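Neural-cadherin (Drosophila melanogaster, PDB 3UBF) mediates calcium-dependent, mainly homophilic adhesion between cells, this chain holding three consecutive extracellular cadherin domains of the much longer protein. Local coordinates at residues A115-N120 against D169-D174. Sequence-based numbering, arbitrary orientation.
Sequences AVVQLN and DLFQLD. With ZN (zinc ion), chain K.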
loop_
_atom_site.group_PDB
_atom_site.type_symbol
_atom_site.label_atom_id
_atom_site.label_comp_id
_atom_site.label_asym_id
_atom_site.label_seq_id
_atom_site.Cartn_x
_atom_site.Cartn_y
_atom_site.Cartn_z
ATOM N N ALA A 115 8.489 12.074 12.317
ATOM C CA ALA A 115 9.278 11.532 13.392
ATOM C C ALA A 115 9.874 12.698 14.169
ATOM O O ALA A 115 9.797 13.860 13.748
ATOM C CB ALA A 115 10.385 10.669 12.842
ATOM N N VAL A 116 10.465 12.377 15.315
ATOM C CA VAL A 116 11.325 13.311 16.037
ATOM C C VAL A 116 12.696 12.674 16.200
ATOM O O VAL A 116 12.826 11.444 16.178
ATOM C CB VAL A 116 10.759 13.654 17.419
ATOM C CG1 VAL A 116 9.539 14.565 17.280
ATOM C CG2 VAL A 116 10.425 12.374 18.202
ATOM N N VAL A 117 13.719 13.502 16.361
ATOM C CA VAL A 117 15.036 12.986 16.718
ATOM C C VAL A 117 15.516 13.600 18.028
ATOM O O VAL A 117 15.561 14.822 18.177
ATOM C CB VAL A 117 16.076 13.210 15.597
ATOM C CG1 VAL A 117 16.218 14.697 15.257
ATOM C CG2 VAL A 117 17.416 12.619 15.998
ATOM N N GLN A 118 15.867 12.732 18.971
ATOM C CA GLN A 118 16.499 13.103 20.234
ATOM C C GLN A 118 17.618 14.117 19.950
ATOM O O GLN A 118 18.355 13.965 18.972
ATOM C CB GLN A 118 17.086 11.834 20.844
ATOM C CG GLN A 118 16.859 11.626 22.329
ATOM C CD GLN A 118 17.973 10.772 22.971
ATOM O OE1 GLN A 118 18.380 9.724 22.435
ATOM N NE2 GLN A 118 18.471 11.227 24.116
ATOM N N LEU A 119 17.745 15.156 20.776
ATOM C CA LEU A 119 18.716 16.213 20.482
ATOM C C LEU A 119 20.168 15.753 20.502
ATOM O O LEU A 119 20.992 16.238 19.732
ATOM C CB LEU A 119 18.540 17.412 21.413
ATOM C CG LEU A 119 17.216 18.158 21.268
ATOM C CD1 LEU A 119 17.231 19.440 22.078
ATOM C CD2 LEU A 119 16.893 18.426 19.779
ATOM N N ASN A 120 20.484 14.826 21.392
ATOM C CA ASN A 120 21.840 14.324 21.504
ATOM C C ASN A 120 21.907 12.907 20.986
ATOM O O ASN A 120 22.692 12.108 21.478
ATOM C CB ASN A 120 22.301 14.373 22.958
ATOM C CG ASN A 120 21.368 13.614 23.886
ATOM O OD1 ASN A 120 20.275 13.184 23.474
ATOM N ND2 ASN A 120 21.784 13.450 25.153
ATOM N N ASP A 169 27.372 15.222 15.776
ATOM C CA ASP A 169 26.797 16.536 16.059
ATOM C C ASP A 169 25.401 16.408 16.652
ATOM O O ASP A 169 24.686 15.440 16.405
ATOM C CB ASP A 169 26.741 17.427 14.808
ATOM C CG ASP A 169 28.096 18.009 14.429
ATOM O OD1 ASP A 169 29.079 17.829 15.189
ATOM O OD2 ASP A 169 28.175 18.657 13.353
ATOM N N LEU A 170 25.040 17.400 17.446
ATOM C CA LEU A 170 23.720 17.515 18.019
ATOM C C LEU A 170 22.689 17.881 16.956
ATOM O O LEU A 170 23.031 18.380 15.886
ATOM C CB LEU A 170 23.751 18.600 19.104
ATOM C CG LEU A 170 24.775 18.413 20.228
ATOM C CD1 LEU A 170 24.854 19.674 21.093
ATOM C CD2 LEU A 170 24.420 17.194 21.061
ATOM N N PHE A 171 21.425 17.623 17.256
ATOM C CA PHE A 171 20.336 18.148 16.450
ATOM C C PHE A 171 19.739 19.342 17.199
ATOM O O PHE A 171 19.907 19.448 18.430
ATOM C CB PHE A 171 19.304 17.058 16.156
ATOM C CG PHE A 171 19.882 15.867 15.433
ATOM C CD1 PHE A 171 20.507 14.831 16.146
ATOM C CD2 PHE A 171 19.834 15.786 14.047
ATOM C CE1 PHE A 171 21.080 13.741 15.483
ATOM C CE2 PHE A 171 20.399 14.692 13.379
ATOM C CZ PHE A 171 21.022 13.669 14.104
ATOM N N GLN A 172 19.105 20.248 16.441
ATOM C CA GLN A 172 18.535 21.502 16.955
ATOM C C GLN A 172 17.062 21.344 17.301
ATOM O O GLN A 172 16.302 20.729 16.559
ATOM C CB GLN A 172 18.684 22.625 15.925
ATOM C CG GLN A 172 19.691 23.719 16.255
ATOM C CD GLN A 172 21.142 23.219 16.340
ATOM O OE1 GLN A 172 21.899 23.615 17.235
ATOM N NE2 GLN A 172 21.531 22.350 15.406
ATOM N N LEU A 173 16.664 21.917 18.429
ATOM C CA LEU A 173 15.277 21.904 18.844
ATOM C C LEU A 173 14.407 22.578 17.780
ATOM O O LEU A 173 14.802 23.596 17.201
ATOM C CB LEU A 173 15.125 22.604 20.195
ATOM C CG LEU A 173 13.751 22.666 20.879
ATOM C CD1 LEU A 173 13.072 21.284 20.961
ATOM C CD2 LEU A 173 13.878 23.320 22.267
ATOM N N ASP A 174 13.241 21.983 17.508
ATOM C CA ASP A 174 12.271 22.525 16.560
ATOM C C ASP A 174 12.785 22.550 15.119
ATOM O O ASP A 174 12.066 22.982 14.235
ATOM C CB ASP A 174 11.802 23.950 16.959
ATOM C CG ASP A 174 11.197 24.024 18.375
ATOM O OD1 ASP A 174 10.360 23.153 18.723
ATOM O OD2 ASP A 174 11.547 24.971 19.135
HETATM ZN ZN ZN K . 29.734 19.578 12.483
HETATM O O HOH W 1 29.700 19.854 10.486
#
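Leu119 and Phe171 bring the loop residues that follow strand 113-117 against the loop 169-174 through a single hydrogen bond, Phe171 N to Leu119 O at 2.9 Å, nearly straight at 169° and lying in the carbonyl plane, while residues 117-120 and 170-173 run 126° apart. Next to this bond the isopropyl group of Val117 meets the Phe171 ring, the two side chains crossing at about a right angle. CG2, anti to the backbone N, sits over one face of the ring in a CH-pi contact, 3.9 Å from the centroid, and CG1 rests 3.9 Å from Phe171 CG. The end of the Leu119 side chain turns to the Phe171-Leu173 backbone, its CD2 lying 3.5 Å from Phe171 O and its CD1 4.2 Å from Leu173 CB. Leu170 CD2 comes within 4.0 Å of Asn120 CB at the exposed margin. An alanine in place of Phe171 would probably leave the Val117 methyls without the ring they pack on and open a gap between the strand end and the loop. Asp169 points away, and its OD2 binds a zinc ion. Within the middle cadherin domain, the contact fastens the end of edge strand 113-117 to the loop between strands 162-165 and 176-185; Phe171 also packs on Thr165 and edge-to-face with Tyr177, and Val117 on Val127 of strand 126-133 and Ile205 of strand 201-207.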